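Local coordinates for vitamin B12-binding protein (Vibrio cholerae O395, PDB 5YSC), which binds vitamin B12, here cyanocobalamin, in the periplasm and probably delivers it to BtuC, the membrane subunit of the BtuCDF import complex, at residues Phe138-Arg141 / Leu142-Leu145; Ala86-Pro90 / Arg91-Lys95. One frame throughout, in Å; residues are numbered along the deposited sequence.

Contact 1 of 2, residues Phe138-Arg141 / Leu142-Leu145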
ATOM      1  N   PHE A 138      -8.278   8.748  11.298  1.00 17.46           N
ATOM      2  CA  PHE A 138      -6.988   8.199  10.866  1.00 18.00           C
ATOM      3  C   PHE A 138      -5.834   8.895  11.564  1.00 22.81           C
ATOM      4  O   PHE A 138      -4.897   8.252  12.044  1.00 19.53           O
ATOM      5  CB  PHE A 138      -6.811   8.342   9.341  1.00 16.19           C
ATOM      6  CG  PHE A 138      -5.575   7.686   8.811  1.00 15.44           C
ATOM      7  CD1 PHE A 138      -4.366   8.323   8.882  1.00 17.56           C
ATOM      8  CD2 PHE A 138      -5.614   6.412   8.236  1.00 13.00           C
ATOM      9  CE1 PHE A 138      -3.212   7.725   8.415  1.00 16.29           C
ATOM     10  CE2 PHE A 138      -4.470   5.808   7.766  1.00 13.12           C
ATOM     11  CZ  PHE A 138      -3.261   6.449   7.871  1.00 13.68           C
ATOM     12  N   ARG A 139      -5.852  10.231  11.568  1.00 18.91           N
ATOM     13  CA  ARG A 139      -4.764  10.977  12.179  1.00 20.02           C
ATOM     14  C   ARG A 139      -4.628  10.653  13.661  1.00 25.04           C
ATOM     15  O   ARG A 139      -3.513  10.512  14.182  1.00 23.46           O
ATOM     16  CB  ARG A 139      -5.002  12.472  11.965  1.00 22.16           C
ATOM     17  CG  ARG A 139      -4.843  12.881  10.501  1.00 21.22           C
ATOM     18  CD  ARG A 139      -4.661  14.396  10.300  1.00 29.13           C
ATOM     19  NE  ARG A 139      -4.348  14.713   8.899  1.00 28.79           N
ATOM     20  CZ  ARG A 139      -5.190  15.257   8.025  1.00 29.29           C
ATOM     21  NH1 ARG A 139      -6.417  15.614   8.382  1.00 32.29           N
ATOM     22  NH2 ARG A 139      -4.779  15.493   6.781  1.00 23.76           N
ATOM     23  N   GLN A 140      -5.755  10.547  14.358  1.00 24.20           N
ATOM     24  CA  GLN A 140      -5.682  10.258  15.783  1.00 24.40           C
ATOM     25  C   GLN A 140      -5.149   8.853  16.025  1.00 22.01           C
ATOM     26  O   GLN A 140      -4.247   8.660  16.844  1.00 22.51           O
ATOM     27  CB  GLN A 140      -7.047  10.441  16.444  1.00 26.61           C
ATOM     28  CG  GLN A 140      -6.957  10.292  17.971  1.00 32.70           C
ATOM     29  CD  GLN A 140      -5.904  11.217  18.565  1.00 38.31           C
ATOM     30  OE1 GLN A 140      -5.068  10.805  19.394  1.00 40.99           O
ATOM     31  NE2 GLN A 140      -5.911  12.471  18.108  1.00 37.55           N
ATOM     32  N   ARG A 141      -5.634   7.859  15.273  1.00 21.96           N
ATOM     33  CA  ARG A 141      -5.102   6.506  15.458  1.00 23.96           C
ATOM     34  C   ARG A 141      -3.627   6.445  15.077  1.00 22.43           C
ATOM     35  O   ARG A 141      -2.837   5.752  15.720  1.00 21.51           O
ATOM     36  CB  ARG A 141      -5.915   5.490  14.649  1.00 19.54           C
ATOM     37  CG  ARG A 141      -5.459   4.059  14.882  1.00 18.62           C
ATOM     38  CD  ARG A 141      -6.324   3.051  14.166  1.00 19.06           C
ATOM     39  NE  ARG A 141      -5.788   1.697  14.364  1.00 17.96           N
ATOM     40  CZ  ARG A 141      -6.051   0.647  13.580  1.00 16.61           C
ATOM     41  NH1 ARG A 141      -6.835   0.753  12.517  1.00 16.66           N
ATOM     42  NH2 ARG A 141      -5.499  -0.518  13.827  1.00 15.76           N
ATOM     43  N   LEU A 142      -3.222   7.183  14.037  1.00 16.30           N
ATOM     44  CA  LEU A 142      -1.823   7.182  13.658  1.00 15.50           C
ATOM     45  C   LEU A 142      -0.977   7.759  14.775  1.00 17.66           C
ATOM     46  O   LEU A 142       0.115   7.262  15.056  1.00 20.00           O
ATOM     47  CB  LEU A 142      -1.610   7.981  12.364  1.00 15.43           C
ATOM     48  CG  LEU A 142      -0.154   8.152  11.905  1.00 19.72           C
ATOM     49  CD1 LEU A 142       0.575   6.866  11.689  1.00 15.83           C
ATOM     50  CD2 LEU A 142      -0.137   8.921  10.590  1.00 18.59           C
ATOM     51  N   GLN A 143      -1.494   8.802  15.423  1.00 19.08           N
ATOM     52  CA  GLN A 143      -0.834   9.377  16.589  1.00 21.81           C
ATOM     53  C   GLN A 143      -0.739   8.351  17.709  1.00 25.02           C
ATOM     54  O   GLN A 143       0.312   8.195  18.345  1.00 27.04           O
ATOM     55  CB  GLN A 143      -1.606  10.608  17.048  1.00 26.82           C
ATOM     56  CG  GLN A 143      -1.168  11.206  18.372  1.00 34.36           C
ATOM     57  CD  GLN A 143       0.275  11.645  18.386  1.00 39.02           C
ATOM     58  OE1 GLN A 143       0.857  11.991  17.351  1.00 40.36           O
ATOM     59  NE2 GLN A 143       0.870  11.637  19.574  1.00 42.15           N
ATOM     60  N   ASP A 144      -1.833   7.641  17.958  1.00 23.71           N
ATOM     61  CA  ASP A 144      -1.805   6.618  18.995  1.00 22.27           C
ATOM     62  C   ASP A 144      -0.746   5.574  18.689  1.00 22.14           C
ATOM     63  O   ASP A 144       0.013   5.166  19.574  1.00 26.61           O
ATOM     64  CB  ASP A 144      -3.181   5.963  19.121  1.00 23.07           C
ATOM     65  CG  ASP A 144      -4.246   6.901  19.658  1.00 28.89           C
ATOM     66  OD1 ASP A 144      -3.894   7.917  20.303  1.00 30.55           O
ATOM     67  OD2 ASP A 144      -5.445   6.626  19.412  1.00 30.20           O
ATOM     68  N   LEU A 145      -0.683   5.116  17.434  1.00 19.29           N
ATOM     69  CA  LEU A 145       0.285   4.084  17.094  1.00 18.67           C
ATOM     70  C   LEU A 145       1.714   4.588  17.226  1.00 22.93           C
ATOM     71  O   LEU A 145       2.593   3.848  17.683  1.00 24.05           O
ATOM     72  CB  LEU A 145       0.022   3.571  15.689  1.00 17.66           C
ATOM     73  CG  LEU A 145      -1.259   2.776  15.520  1.00 16.58           C
ATOM     74  CD1 LEU A 145      -1.600   2.639  14.029  1.00 14.98           C
ATOM     75  CD2 LEU A 145      -1.114   1.397  16.182  1.00 19.47           C
TER
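Phe-138 and Leu-142 meet one helical turn apart, CE1 of the ring lying 4.0 Å from the methyl CD2 of the leucine. Phe-138 holds CG anti to its own N (chi1 -175°), which swings the ring forward along the helix toward Leu-142; the methyl comes in obliquely. Arg-141 repeats the i to i+4 step with Leu-145: the CG methylene of Arg-141 rests 4.2 Å from CD1 of Leu-145, and from there the arginine runs extended to NE. Leu-145 has its CG turned back beside its N (chi1 -69°), which brings CG 3.4 Å from O of Arg-141, beyond the oxygen. Two neighbouring helices cover the apolar groups, with the Phe-138 ring wedged between Ile-114 and Ala-115 of helix 112-122 and Leu-255 of helix 254-267, and Leu-145 packed on Leu-255 and Val-258. The arginines bridge to the same helices through NH2, Arg-139 to Asp-116 and Glu-119, Arg-141 to Asp-256 and Glu-259. Four i to i+4 backbone bonds run beneath these side chains; Leu-142 N to Phe-138 O and Leu-145 N to Arg-141 O both measure 2.8 Å. This is regular amphipathic alpha-helix: the long helix 128-148, the helical backbone joining the two lobes of class III periplasmic binding proteins, here packs Phe-138, Leu-142 and Leu-145 inward and ties Arg-139 and Arg-141 to acidic residues on adjoining helices.

Contact 2 of 2, residues Ala86-Pro90 / Arg91-Lys95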
ATOM      1  N   ALA A  86       2.206   6.541  -8.942  1.00 13.98           N
ATOM      2  CA  ALA A  86       3.302   5.616  -8.677  1.00 15.33           C
ATOM      3  C   ALA A  86       3.118   4.285  -9.378  1.00 17.23           C
ATOM      4  O   ALA A  86       4.128   3.617  -9.677  1.00 19.16           O
ATOM      5  CB  ALA A  86       3.480   5.418  -7.167  1.00 17.32           C
ATOM      6  N   GLY A  87       1.882   3.893  -9.680  1.00 12.70           N
ATOM      7  CA  GLY A  87       1.611   2.578 -10.215  1.00 13.40           C
ATOM      8  C   GLY A  87       0.929   2.527 -11.577  1.00 15.65           C
ATOM      9  O   GLY A  87       0.875   1.465 -12.206  1.00 17.67           O
ATOM     10  N   ASN A  88       0.377   3.587 -11.997  1.00 11.94           N
ATOM     11  CA  ASN A  88      -0.316   3.611 -13.284  1.00 12.08           C
ATOM     12  C   ASN A  88       0.673   3.914 -14.412  1.00 14.33           C
ATOM     13  O   ASN A  88       1.653   4.634 -14.200  1.00 14.95           O
ATOM     14  CB  ASN A  88      -1.379   4.694 -13.346  1.00 13.52           C
ATOM     15  CG  ASN A  88      -2.580   4.451 -12.436  1.00 15.27           C
ATOM     16  OD1 ASN A  88      -3.156   5.413 -11.954  1.00 13.38           O
ATOM     17  ND2 ASN A  88      -3.023   3.206 -12.304  1.00 14.19           N
ATOM     18  N   PRO A  89       0.407   3.453 -15.632  1.00 12.29           N
ATOM     19  CA  PRO A  89       1.323   3.754 -16.766  1.00 13.62           C
ATOM     20  C   PRO A  89       1.388   5.244 -17.056  1.00 13.87           C
ATOM     21  O   PRO A  89       0.356   5.865 -17.334  1.00 13.75           O
ATOM     22  CB  PRO A  89       0.671   3.004 -17.932  1.00 14.62           C
ATOM     23  CG  PRO A  89      -0.298   2.064 -17.320  1.00 17.56           C
ATOM     24  CD  PRO A  89      -0.750   2.662 -16.075  1.00 14.83           C
ATOM     25  N   PRO A  90       2.594   5.850 -17.042  1.00 13.82           N
ATOM     26  CA  PRO A  90       2.707   7.306 -17.246  1.00 14.20           C
ATOM     27  C   PRO A  90       2.073   7.822 -18.523  1.00 15.14           C
ATOM     28  O   PRO A  90       1.492   8.902 -18.529  1.00 15.16           O
ATOM     29  CB  PRO A  90       4.225   7.527 -17.266  1.00 15.22           C
ATOM     30  CG  PRO A  90       4.779   6.430 -16.495  1.00 20.33           C
ATOM     31  CD  PRO A  90       3.886   5.246 -16.666  1.00 16.28           C
ATOM     32  N   ARG A  91       2.226   7.093 -19.629  1.00 14.71           N
ATOM     33  CA  ARG A  91       1.685   7.565 -20.895  1.00 15.88           C
ATOM     34  C   ARG A  91       0.174   7.686 -20.831  1.00 15.37           C
ATOM     35  O   ARG A  91      -0.405   8.654 -21.327  1.00 16.02           O
ATOM     36  CB  ARG A  91       2.090   6.613 -22.027  1.00 17.23           C
ATOM     37  CG  ARG A  91       1.474   6.971 -23.369  1.00 18.69           C
ATOM     38  CD  ARG A  91       1.964   6.070 -24.473  1.00 20.34           C
ATOM     39  NE  ARG A  91       1.260   6.313 -25.724  1.00 22.81           N
ATOM     40  CZ  ARG A  91       1.577   7.249 -26.615  1.00 23.46           C
ATOM     41  NH1 ARG A  91       0.862   7.365 -27.731  1.00 24.68           N
ATOM     42  NH2 ARG A  91       2.586   8.081 -26.398  1.00 23.18           N
ATOM     43  N   GLU A  92      -0.495   6.693 -20.231  1.00 17.43           N
ATOM     44  CA  GLU A  92      -1.948   6.727 -20.229  1.00 16.52           C
ATOM     45  C   GLU A  92      -2.483   7.829 -19.318  1.00 15.71           C
ATOM     46  O   GLU A  92      -3.510   8.451 -19.638  1.00 16.31           O
ATOM     47  CB  GLU A  92      -2.490   5.345 -19.853  1.00 16.65           C
ATOM     48  CG  GLU A  92      -2.580   4.395 -21.021  1.00 21.86           C
ATOM     49  CD  GLU A  92      -1.500   3.354 -21.011  1.00 29.13           C
ATOM     50  OE1 GLU A  92      -1.825   2.125 -20.967  1.00 29.71           O
ATOM     51  OE2 GLU A  92      -0.316   3.762 -21.036  1.00 31.89           O
ATOM     52  N   LEU A  93      -1.833   8.071 -18.164  1.00 16.63           N
ATOM     53  CA  LEU A  93      -2.224   9.200 -17.321  1.00 15.95           C
ATOM     54  C   LEU A  93      -2.007  10.509 -18.043  1.00 17.40           C
ATOM     55  O   LEU A  93      -2.850  11.411 -17.982  1.00 17.49           O
ATOM     56  CB  LEU A  93      -1.434   9.215 -16.022  1.00 16.75           C
ATOM     57  CG  LEU A  93      -1.700   8.207 -14.940  1.00 19.37           C
ATOM     58  CD1 LEU A  93      -0.873   8.591 -13.719  1.00 16.34           C
ATOM     59  CD2 LEU A  93      -3.178   8.170 -14.625  1.00 18.36           C
ATOM     60  N   ALA A  94      -0.871  10.638 -18.735  1.00 14.13           N
ATOM     61  CA  ALA A  94      -0.640  11.856 -19.498  1.00 15.53           C
ATOM     62  C   ALA A  94      -1.734  12.032 -20.537  1.00 16.58           C
ATOM     63  O   ALA A  94      -2.268  13.137 -20.715  1.00 18.04           O
ATOM     64  CB  ALA A  94       0.749  11.829 -20.157  1.00 16.44           C
ATOM     65  N   LYS A  95      -2.117  10.942 -21.209  1.00 21.03           N
ATOM     66  CA  LYS A  95      -3.218  11.020 -22.172  1.00 22.90           C
ATOM     67  C   LYS A  95      -4.477  11.547 -21.506  1.00 21.34           C
ATOM     68  O   LYS A  95      -5.149  12.439 -22.036  1.00 24.72           O
ATOM     69  CB  LYS A  95      -3.490   9.650 -22.800  1.00 21.97           C
ATOM     70  CG  LYS A  95      -3.161   9.538 -24.277  1.00 33.10           C
ATOM     71  CD  LYS A  95      -2.223   8.387 -24.578  1.00 36.20           C
ATOM     72  CE  LYS A  95      -2.945   7.060 -24.629  1.00 36.94           C
ATOM     73  NZ  LYS A  95      -2.079   5.828 -24.427  1.00 36.58           N
TER
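The carbonyl O of Pro-89 is gripped by two backbone N-H groups at the opening of helix 90-98. Leu-93 N supplies the stronger bond, 3.2 Å to Pro-89 O and almost straight at 170°, approaching nearly along the C=O axis. Glu-92 N, 3.1 Å from the same O, gives a weak bond bent to 122°. Pro-89 is the N-cap residue, and the following i to i+4 bond is Ala-94 N to Pro-90 O, 2.9 Å. The Glu-92 side chain bends at chi2 (105°) to bring OE2 to 3.3 Å from CB of Pro-89, the two side chains meeting at a slant. Leu-93 turns its branch toward the incoming loop, where CG and CD1 are each 3.9 Å from CB of Asn-88, the two side chains crossing at about a right angle. The amide of Asn-88 is engaged at both ends, OD1 by Trp-84 N and ND2 by Leu-26 O, which fixes its rotation and ties the loop to the chain just past strands 80-83 and 23-25. Just upstream, Ala-86 and Gly-87 line the cyanocobalamin pocket, and Ala-86 O makes a weak hydrogen bond to the ligand. Pro-90, in the first turn, has no N-H to leave without a helix acceptor, so proline fits there at no cost in bonds, and the doubly bonded Asn-88 amide probably steadies the backbone facing the corrinoid.

Both contacts are local, yet they lie on opposite sides of the chain's centre, with centres 32 Å apart. Each is part core, part surface: in contact 1 Phe-138, Leu-142 and Leu-145 are buried while Gln-140, Gln-143 and Asp-144 are exposed; in contact 2 Asn-88 and Leu-93 are buried, Pro-90 and Arg-91 exposed. Contact 1 belongs to the second half of a long continuous helix, whose arginines reach acidic groups on two flanking helices. Contact 2 spans a loop-to-helix junction, where a buried amide bonds to main-chain groups instead. Residues 86-95 include part of the cyanocobalamin pocket, whereas the Phe-138 side chain stays about 13 Å from the bound corrinoid.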